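PBP5 (Haemophilus influenzae, PDB 3A3J) removes the terminal D-alanine from cell-wall peptide precursors as a serine D-alanyl-D-alanine carboxypeptidase of the penicillin-binding protein family. Local coordinates at residues 113-116 and 117-121; 124-128 and 129-133; 307-310 and 311-315; 324-328 and 329-333. All blocks are in the same frame, centred on the assembly; numbering follows the deposited sequence.

In the fold
The four contacts illustrate how local contacts mark the start and end of a helix and the turns of a sheet in a two-domain protein. Contacts 1 and 2 come first along the chain and sit at the two ends of helix 115-128 in the D-alanyl-D-alanine carboxypeptidase region, their centres 16 Å apart. Contacts 3 and 4 belong to the C-terminal domain, 27 Å apart between centres, and both reach one mixed sheet without touching: strand 309-310 forms one outer edge, while strands 318-326 and 329-338 lie toward the other. Even contacts 2 and 4 stay about 18 Å apart at their nearest atoms. One pair thus delimits a helix of the catalytic region, the other borders strands of a separate sheet.

Contact 1 (113-116 and 117-121); sequences GNVP and NFVET
Asn114 and Asn117 meet through their side chains at an oblique angle, their amide planes turned 49° apart. Asn114 CG lies between its own backbone N and carbonyl carbon (chi1 75°), a rotation that swings OD1 forward over the first turn. There OD1 accepts the backbone N-H of Asn117, with 2.9 Å between Asn114 OD1 and Asn117 N, and this bond shows how one polar residue can start a helix; the donor stands 22° off the plane of the carbonyl. The same oxygen also lies 3.1 Å from Asn117 CG. At the outer side a water ties the two amides together: it accepts from Asn114 ND2 at 3.1 Å and donates to Asn117 OD1 at 2.7 Å.

Asn114 is thus the N-cap of helix 115-128, directly after Gly113, which leaves helix 101-112 with positive phi. Behind the cap, the backbone N of Val119 donates to Val115 O at 3.0 Å, whereas the bond from Phe118 N to Asn114 O is long and weak. Val115 and Val119, one turn apart, present single methyl branches to each other, with CG1 of Val115 4.1 Å from CG2 of Val119. Val119 CG2 also leans over Val115 O. The ring of Phe118 leads away from this turn, its CG opposite the backbone N, and packs against Ile111 of helix 101-112 and against Thr42 and Val45 of helix 38-51. That helix also carries Lys39, the probable proton acceptor, whose side chain is about 9 Å from that of Phe118.

Contact 2 (124-128 and 129-133); sequences KYVQQ and FGLKN
The ring of Phe129 presents one face to the peptide carbonyl of Tyr125, whose C atom stands 4.2 Å above the ring plane and toward its rim, with Tyr125 O 3.2 Å from Phe129 CG. The Tyr125 ring has Lys124 CE over one face and Gln128 NE2 in plane at its edge, while Tyr125 CB lies 4.3 Å from Phe129 CZ. Beyond this pair, Phe129 stacks on His160 of helix 151-164, and the rings of Tyr125 and Phe129 each meet Tyr44 of helix 38-51 edge-to-face.

These rings lie beside a Schellman motif, the backbone turn that closes helix 115-128 at its C-terminal end. Gly130 is the residue that leaves the helix, with positive phi, a conformation that suits a residue without a side chain. Phe129 N still makes a helical bond to Tyr125 O at 2.7 Å, so this oxygen receives an N-H and also lies over the ring of the donor residue. Two further bonds reach back into the last turn, from Leu131 N to Val126 O and from Gly130 N to Gln127 O.

The side chains of Val126 and Leu131 cross at about a right angle on the buried side of the turn. Val126 CG1, placed opposite its backbone N (chi1 166°), is 4.1 Å from Leu131 CB, and Leu131 continues into contact with Ile156 and Ile157 of helix 151-164. The two bonds of the motif differ in direction: Leu131 N meets Val126 O almost head-on, whereas Gly130 N sits above the carbonyl plane, 3.0 Å from Gln127 O.

Contact 3 (307-310 and 311-315); sequences KNLQ and APLAK
Leu309 and Leu313 cross at about a right angle on the buried side of the chain where the short, weakly bonded strand 309-310 passes into a loop. One methyl of Leu313 does the touching: CD2 lies 4.2 Å from Leu309 CB and equally near Leu309 CD1. Its other methyl, CD1, is turned to the backbone and comes 3.4 Å from Gln310 O. The two branches of Leu313 therefore divide their work between a neighbouring side chain and the carbonyl of Gln310. Leu313 and Ala311 also pack on Val270 of strand 264-271 and on Val342 near the C-terminus, so the loop shares in the apolar packing along this edge of the C-terminal domain's sheet.

The outer side is looser and polar. Gln310 leads with an extended chain, its CG opposite the backbone N (chi1 -171°), which carries the amide past Ala311. The methylene CG of Gln310 passes 3.3 Å from Ala311 O, but NE2 is too distant for a direct bond to that oxygen. A water spans the gap instead, accepting from Gln310 NE2 at 2.8 Å and donating to Ala311 O at 2.9 Å. Directly after this carbonyl the chain bends at Pro312, which follows a cis peptide bond, and Leu313 lies back against Leu309.

No direct hydrogen bond joins residues 307-310 to 311-315. Between the two segments, contact is therefore apolar and water-mediated, while backbone hydrogen bonds between Tyr271 and both Leu309 and Ala311, and between Leu313 and Val342, hold the loop to its surroundings.

Contact 4 (324-328 and 329-333); sequences YALDG and KDIAS
Lys329 N donates to Leu326 O at 2.7 Å in a nearly straight bond, 173° at the hydrogen, although the donor stands above the carbonyl plane. Leu326 N returns a bond to Lys329 O at 2.9 Å, and this reciprocal pair closes a type I' beta turn with Asp327 and Gly328 at its corners. Farther along, Tyr324 O accepts from Ile331 N at 2.7 Å. The register then slips by one residue: Ile331 and Ala332 both face Tyr324, a classic beta bulge.

Ile331 packs back over the hairpin. Its CG1 lies between backbone N and carbonyl carbon (chi1 66°), and the extended branch beyond it brings CD1 to 3.7 Å from Leu326 CB, while CG1 approaches Tyr324 CB at 4.3 Å. On the face opposite Tyr324 and Leu326, Asp330 OD1 rests 3.3 Å from Ala325 CB, and Asp330 OD2 forms a salt bridge with Arg301. The Tyr324 hydroxyl is hydrogen-bonded to Thr258.

The hairpin joins strands 318-326 and 329-338 of the mixed sheet; strand 299-304 flanks the first of them at the sheet's outer edge, and Leu326 and Ile331 pack against Pro291 and Ile290 of strand 286-291, respectively.

Contact 1 (113-116 and 117-121)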
# COMPACT_ATOMS: atom_id res chain seq x y z
N GLY A 113 8.75 20.53 12.44
CA GLY A 113 9.18 21.40 13.51
C GLY A 113 9.04 20.75 14.88
O GLY A 113 9.93 20.91 15.77
N ASN A 114 7.95 20.02 15.08
CA ASN A 114 7.91 19.14 16.22
C ASN A 114 7.14 17.81 15.93
O ASN A 114 6.63 17.63 14.83
CB ASN A 114 7.35 19.90 17.42
CG ASN A 114 5.84 20.09 17.34
OD1 ASN A 114 5.17 19.54 16.49
ND2 ASN A 114 5.31 20.84 18.28
N VAL A 115 7.02 16.92 16.92
CA VAL A 115 6.44 15.60 16.68
C VAL A 115 4.90 15.59 16.66
O VAL A 115 4.29 14.97 15.75
CB VAL A 115 7.01 14.54 17.71
CG1 VAL A 115 6.30 13.23 17.59
CG2 VAL A 115 8.54 14.34 17.44
N PRO A 116 4.26 16.25 17.64
CA PRO A 116 2.78 16.30 17.54
C PRO A 116 2.29 16.87 16.18
O PRO A 116 1.30 16.41 15.64
CB PRO A 116 2.38 17.18 18.75
CG PRO A 116 3.48 16.94 19.75
CD PRO A 116 4.75 16.87 18.89
N ASN A 117 2.99 17.83 15.60
CA ASN A 117 2.47 18.39 14.37
C ASN A 117 2.68 17.38 13.22
O ASN A 117 1.80 17.19 12.37
CB ASN A 117 3.18 19.70 14.07
CG ASN A 117 2.77 20.83 15.05
OD1 ASN A 117 1.80 20.71 15.82
ND2 ASN A 117 3.53 21.90 15.02
N PHE A 118 3.84 16.69 13.22
CA PHE A 118 4.13 15.71 12.19
C PHE A 118 3.11 14.60 12.19
O PHE A 118 2.71 14.15 11.14
CB PHE A 118 5.52 15.09 12.39
CG PHE A 118 5.85 14.02 11.39
CD1 PHE A 118 6.48 14.35 10.20
CD2 PHE A 118 5.56 12.68 11.67
CE1 PHE A 118 6.83 13.34 9.32
CE2 PHE A 118 5.89 11.67 10.78
CZ PHE A 118 6.53 12.00 9.62
N VAL A 119 2.73 14.17 13.37
CA VAL A 119 1.83 13.09 13.55
C VAL A 119 0.49 13.45 12.87
O VAL A 119 -0.28 12.57 12.45
CB VAL A 119 1.59 12.82 15.06
CG1 VAL A 119 0.46 11.92 15.20
CG2 VAL A 119 2.81 12.17 15.77
N GLU A 120 0.21 14.77 12.78
CA GLU A 120 -1.08 15.22 12.32
C GLU A 120 -1.11 15.08 10.80
O GLU A 120 -2.17 14.81 10.24
CB GLU A 120 -1.31 16.67 12.78
CG GLU A 120 -2.71 16.97 12.93
CD GLU A 120 -3.48 15.84 13.63
OE1 GLU A 120 -3.05 15.31 14.69
OE2 GLU A 120 -4.57 15.52 13.12
N THR A 121 0.04 15.29 10.15
CA THR A 121 0.20 14.96 8.74
C THR A 121 -0.01 13.46 8.45
O THR A 121 -0.56 13.09 7.39
CB THR A 121 1.55 15.40 8.27
OG1 THR A 121 1.61 16.81 8.37
CG2 THR A 121 1.77 15.08 6.77
O HOH W 1 2.23 20.92 18.44

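Contact 2 (124-128 and 129-133)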
# COMPACT_ATOMS: atom_id res chain seq x y z
N LYS A 124 -3.53 13.19 8.50
CA LYS A 124 -4.06 13.77 7.27
C LYS A 124 -4.17 12.60 6.29
O LYS A 124 -5.24 12.38 5.73
CB LYS A 124 -3.15 14.87 6.69
CG LYS A 124 -3.69 15.54 5.40
CD LYS A 124 -2.72 16.50 4.66
CE LYS A 124 -1.53 15.85 4.06
NZ LYS A 124 -0.52 16.87 3.54
N TYR A 125 -3.07 11.84 6.08
CA TYR A 125 -3.02 10.84 5.00
C TYR A 125 -3.95 9.68 5.32
O TYR A 125 -4.43 8.99 4.43
CB TYR A 125 -1.61 10.39 4.77
CG TYR A 125 -0.77 11.40 4.03
CD1 TYR A 125 -1.16 11.91 2.79
CD2 TYR A 125 0.39 11.88 4.59
CE1 TYR A 125 -0.39 12.81 2.12
CE2 TYR A 125 1.14 12.80 3.93
CZ TYR A 125 0.75 13.27 2.71
OH TYR A 125 1.56 14.16 2.05
N VAL A 126 -4.19 9.46 6.58
CA VAL A 126 -5.12 8.43 7.02
C VAL A 126 -6.50 8.76 6.37
O VAL A 126 -7.23 7.83 5.91
CB VAL A 126 -5.21 8.34 8.58
CG1 VAL A 126 -6.41 7.50 9.04
CG2 VAL A 126 -3.92 7.73 9.21
N GLN A 127 -6.86 10.05 6.37
CA GLN A 127 -8.18 10.55 5.85
C GLN A 127 -8.11 10.49 4.38
O GLN A 127 -9.05 10.06 3.68
CB GLN A 127 -8.39 12.04 6.23
CG GLN A 127 -8.55 12.21 7.69
CD GLN A 127 -9.57 11.22 8.12
OE1 GLN A 127 -10.47 10.93 7.35
NE2 GLN A 127 -9.47 10.69 9.35
N GLN A 128 -7.01 10.97 3.88
CA GLN A 128 -6.92 11.07 2.47
C GLN A 128 -6.89 9.66 1.82
O GLN A 128 -7.35 9.52 0.70
CB GLN A 128 -5.69 11.86 2.18
CG GLN A 128 -5.38 12.08 0.75
CD GLN A 128 -4.10 12.81 0.69
OE1 GLN A 128 -3.93 13.79 1.41
NE2 GLN A 128 -3.15 12.33 -0.12
N PHE A 129 -6.33 8.63 2.48
CA PHE A 129 -6.35 7.24 1.93
C PHE A 129 -7.72 6.60 2.11
O PHE A 129 -7.95 5.52 1.58
CB PHE A 129 -5.32 6.29 2.64
CG PHE A 129 -3.89 6.65 2.39
CD1 PHE A 129 -3.55 7.58 1.46
CD2 PHE A 129 -2.86 5.99 3.08
CE1 PHE A 129 -2.22 7.89 1.21
CE2 PHE A 129 -1.52 6.27 2.84
CZ PHE A 129 -1.17 7.22 1.92
N GLY A 130 -8.62 7.21 2.89
CA GLY A 130 -9.93 6.59 3.12
C GLY A 130 -10.05 5.48 4.14
O GLY A 130 -10.91 4.60 4.02
N LEU A 131 -9.26 5.56 5.22
CA LEU A 131 -9.16 4.50 6.21
C LEU A 131 -10.02 4.78 7.39
O LEU A 131 -10.08 5.91 7.84
CB LEU A 131 -7.71 4.38 6.76
CG LEU A 131 -6.56 4.55 5.78
CD1 LEU A 131 -5.20 4.42 6.57
CD2 LEU A 131 -6.67 3.48 4.69
N LYS A 132 -10.55 3.74 8.00
CA LYS A 132 -11.63 3.90 8.92
C LYS A 132 -11.21 3.31 10.25
O LYS A 132 -11.84 3.49 11.28
CB LYS A 132 -12.80 3.11 8.31
CG LYS A 132 -13.98 2.97 9.22
CD LYS A 132 -14.89 1.89 8.77
CE LYS A 132 -15.74 1.51 9.98
NZ LYS A 132 -16.99 0.93 9.48
N ASN A 133 -10.06 2.64 10.25
CA ASN A 133 -9.66 1.91 11.41
C ASN A 133 -8.19 2.14 11.80
O ASN A 133 -7.55 1.27 12.44
CB ASN A 133 -9.91 0.43 11.14
CG ASN A 133 -11.38 0.07 11.31
OD1 ASN A 133 -11.95 0.35 12.35
ND2 ASN A 133 -11.97 -0.55 10.30

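Contact 3 (307-310 and 311-315)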
# COMPACT_ATOMS: atom_id res chain seq x y z
N LYS A 307 -31.19 4.05 -21.58
CA LYS A 307 -31.33 3.19 -22.74
C LYS A 307 -30.51 3.68 -23.91
O LYS A 307 -29.82 2.91 -24.54
CB LYS A 307 -32.80 3.07 -23.12
CG LYS A 307 -33.64 2.59 -21.95
CD LYS A 307 -35.11 2.36 -22.37
CE LYS A 307 -35.75 1.23 -21.53
NZ LYS A 307 -35.35 1.32 -20.09
N ASN A 308 -30.60 4.96 -24.22
CA ASN A 308 -29.81 5.48 -25.31
C ASN A 308 -29.14 6.71 -24.76
O ASN A 308 -29.40 7.10 -23.61
CB ASN A 308 -30.68 5.91 -26.48
CG ASN A 308 -32.12 5.62 -26.23
OD1 ASN A 308 -32.59 4.49 -26.38
ND2 ASN A 308 -32.86 6.66 -25.85
N LEU A 309 -28.26 7.31 -25.53
CA LEU A 309 -27.55 8.46 -25.01
C LEU A 309 -28.13 9.68 -25.69
O LEU A 309 -28.27 9.72 -26.91
CB LEU A 309 -26.05 8.36 -25.33
CG LEU A 309 -25.27 7.31 -24.55
CD1 LEU A 309 -23.82 7.43 -24.96
CD2 LEU A 309 -25.44 7.48 -23.01
N GLN A 310 -28.43 10.68 -24.90
CA GLN A 310 -28.79 11.98 -25.46
C GLN A 310 -27.81 13.11 -25.17
O GLN A 310 -27.43 13.33 -24.02
CB GLN A 310 -30.15 12.36 -24.92
CG GLN A 310 -30.77 13.62 -25.61
CD GLN A 310 -32.18 13.82 -25.14
OE1 GLN A 310 -32.85 12.86 -24.84
NE2 GLN A 310 -32.62 15.06 -25.03
N ALA A 311 -27.43 13.85 -26.20
CA ALA A 311 -26.62 15.10 -26.06
C ALA A 311 -27.32 16.07 -25.12
O ALA A 311 -28.53 15.93 -24.89
CB ALA A 311 -26.36 15.75 -27.43
N PRO A 312 -26.57 17.02 -24.48
CA PRO A 312 -25.12 17.23 -24.51
C PRO A 312 -24.39 16.12 -23.74
O PRO A 312 -24.87 15.65 -22.71
CB PRO A 312 -24.96 18.59 -23.76
CG PRO A 312 -26.01 18.54 -22.71
CD PRO A 312 -27.20 17.88 -23.44
N LEU A 313 -23.25 15.71 -24.25
CA LEU A 313 -22.34 14.79 -23.53
C LEU A 313 -20.93 15.40 -23.25
O LEU A 313 -20.25 15.86 -24.18
CB LEU A 313 -22.18 13.54 -24.35
CG LEU A 313 -23.03 12.30 -24.06
CD1 LEU A 313 -24.20 12.60 -23.26
CD2 LEU A 313 -23.38 11.59 -25.33
N ALA A 314 -20.47 15.33 -22.01
CA ALA A 314 -19.14 15.85 -21.59
C ALA A 314 -18.04 14.75 -21.59
O ALA A 314 -18.25 13.63 -21.12
CB ALA A 314 -19.24 16.48 -20.18
N LYS A 315 -16.88 15.06 -22.16
CA LYS A 315 -15.73 14.15 -22.12
C LYS A 315 -15.44 13.75 -20.67
O LYS A 315 -15.49 14.58 -19.80
CB LYS A 315 -14.51 14.80 -22.77
CG LYS A 315 -13.31 13.85 -22.83
CD LYS A 315 -12.03 14.51 -23.16
CE LYS A 315 -11.99 14.80 -24.61
NZ LYS A 315 -10.56 14.68 -24.97
O HOH W 2 -30.96 17.10 -25.87

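Contact 4 (324-328 and 329-333)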
# COMPACT_ATOMS: atom_id res chain seq x y z
N TYR A 324 -18.30 -7.64 -15.67
CA TYR A 324 -17.51 -8.85 -16.00
C TYR A 324 -18.12 -10.12 -15.37
O TYR A 324 -18.38 -10.17 -14.16
CB TYR A 324 -16.04 -8.69 -15.56
CG TYR A 324 -15.36 -7.49 -16.18
CD1 TYR A 324 -14.77 -7.57 -17.44
CD2 TYR A 324 -15.35 -6.25 -15.52
CE1 TYR A 324 -14.19 -6.47 -18.03
CE2 TYR A 324 -14.75 -5.13 -16.10
CZ TYR A 324 -14.18 -5.25 -17.35
OH TYR A 324 -13.61 -4.12 -17.92
N ALA A 325 -18.40 -11.14 -16.18
CA ALA A 325 -19.04 -12.31 -15.64
C ALA A 325 -18.12 -13.46 -15.93
O ALA A 325 -17.38 -13.44 -16.91
CB ALA A 325 -20.41 -12.54 -16.26
N LEU A 326 -18.15 -14.43 -15.02
CA LEU A 326 -17.43 -15.68 -15.15
C LEU A 326 -18.45 -16.73 -14.73
O LEU A 326 -19.13 -16.57 -13.68
CB LEU A 326 -16.23 -15.72 -14.20
CG LEU A 326 -15.27 -16.89 -14.40
CD1 LEU A 326 -14.89 -17.05 -15.85
CD2 LEU A 326 -14.01 -16.78 -13.51
N ASP A 327 -18.58 -17.76 -15.57
CA ASP A 327 -19.44 -18.89 -15.28
C ASP A 327 -20.78 -18.46 -14.72
O ASP A 327 -21.26 -19.03 -13.73
CB ASP A 327 -18.74 -19.82 -14.29
CG ASP A 327 -17.67 -20.65 -14.96
OD1 ASP A 327 -17.11 -21.55 -14.29
OD2 ASP A 327 -17.40 -20.40 -16.17
N GLY A 328 -21.38 -17.44 -15.34
CA GLY A 328 -22.69 -16.96 -14.93
C GLY A 328 -22.77 -16.05 -13.71
O GLY A 328 -23.86 -15.69 -13.28
N LYS A 329 -21.65 -15.67 -13.11
CA LYS A 329 -21.79 -14.68 -12.05
C LYS A 329 -20.96 -13.42 -12.29
O LYS A 329 -19.89 -13.44 -12.92
CB LYS A 329 -21.52 -15.24 -10.66
CG LYS A 329 -21.83 -14.23 -9.52
CD LYS A 329 -21.74 -14.88 -8.12
CE LYS A 329 -22.22 -13.97 -6.98
NZ LYS A 329 -21.22 -12.89 -6.74
N ASP A 330 -21.48 -12.33 -11.78
CA ASP A 330 -20.89 -11.03 -12.03
C ASP A 330 -19.80 -10.75 -11.04
O ASP A 330 -20.04 -10.53 -9.86
CB ASP A 330 -21.95 -9.97 -12.04
CG ASP A 330 -22.68 -9.95 -13.34
OD1 ASP A 330 -22.28 -10.75 -14.24
OD2 ASP A 330 -23.61 -9.13 -13.46
N ILE A 331 -18.57 -10.79 -11.53
CA ILE A 331 -17.48 -10.88 -10.62
C ILE A 331 -16.83 -9.54 -10.32
O ILE A 331 -16.27 -9.36 -9.24
CB ILE A 331 -16.47 -11.94 -11.07
CG1 ILE A 331 -15.79 -11.54 -12.38
CG2 ILE A 331 -17.18 -13.31 -11.23
CD1 ILE A 331 -14.80 -12.58 -12.75
N ALA A 332 -16.98 -8.59 -11.24
CA ALA A 332 -16.22 -7.33 -11.22
C ALA A 332 -16.80 -6.35 -12.25
O ALA A 332 -17.16 -6.76 -13.34
CB ALA A 332 -14.76 -7.61 -11.56
N SER A 333 -16.81 -5.06 -11.92
CA SER A 333 -17.34 -4.04 -12.81
C SER A 333 -16.43 -2.81 -12.81
O SER A 333 -15.45 -2.79 -12.10
CB SER A 333 -18.76 -3.66 -12.37
OG SER A 333 -18.73 -2.49 -11.58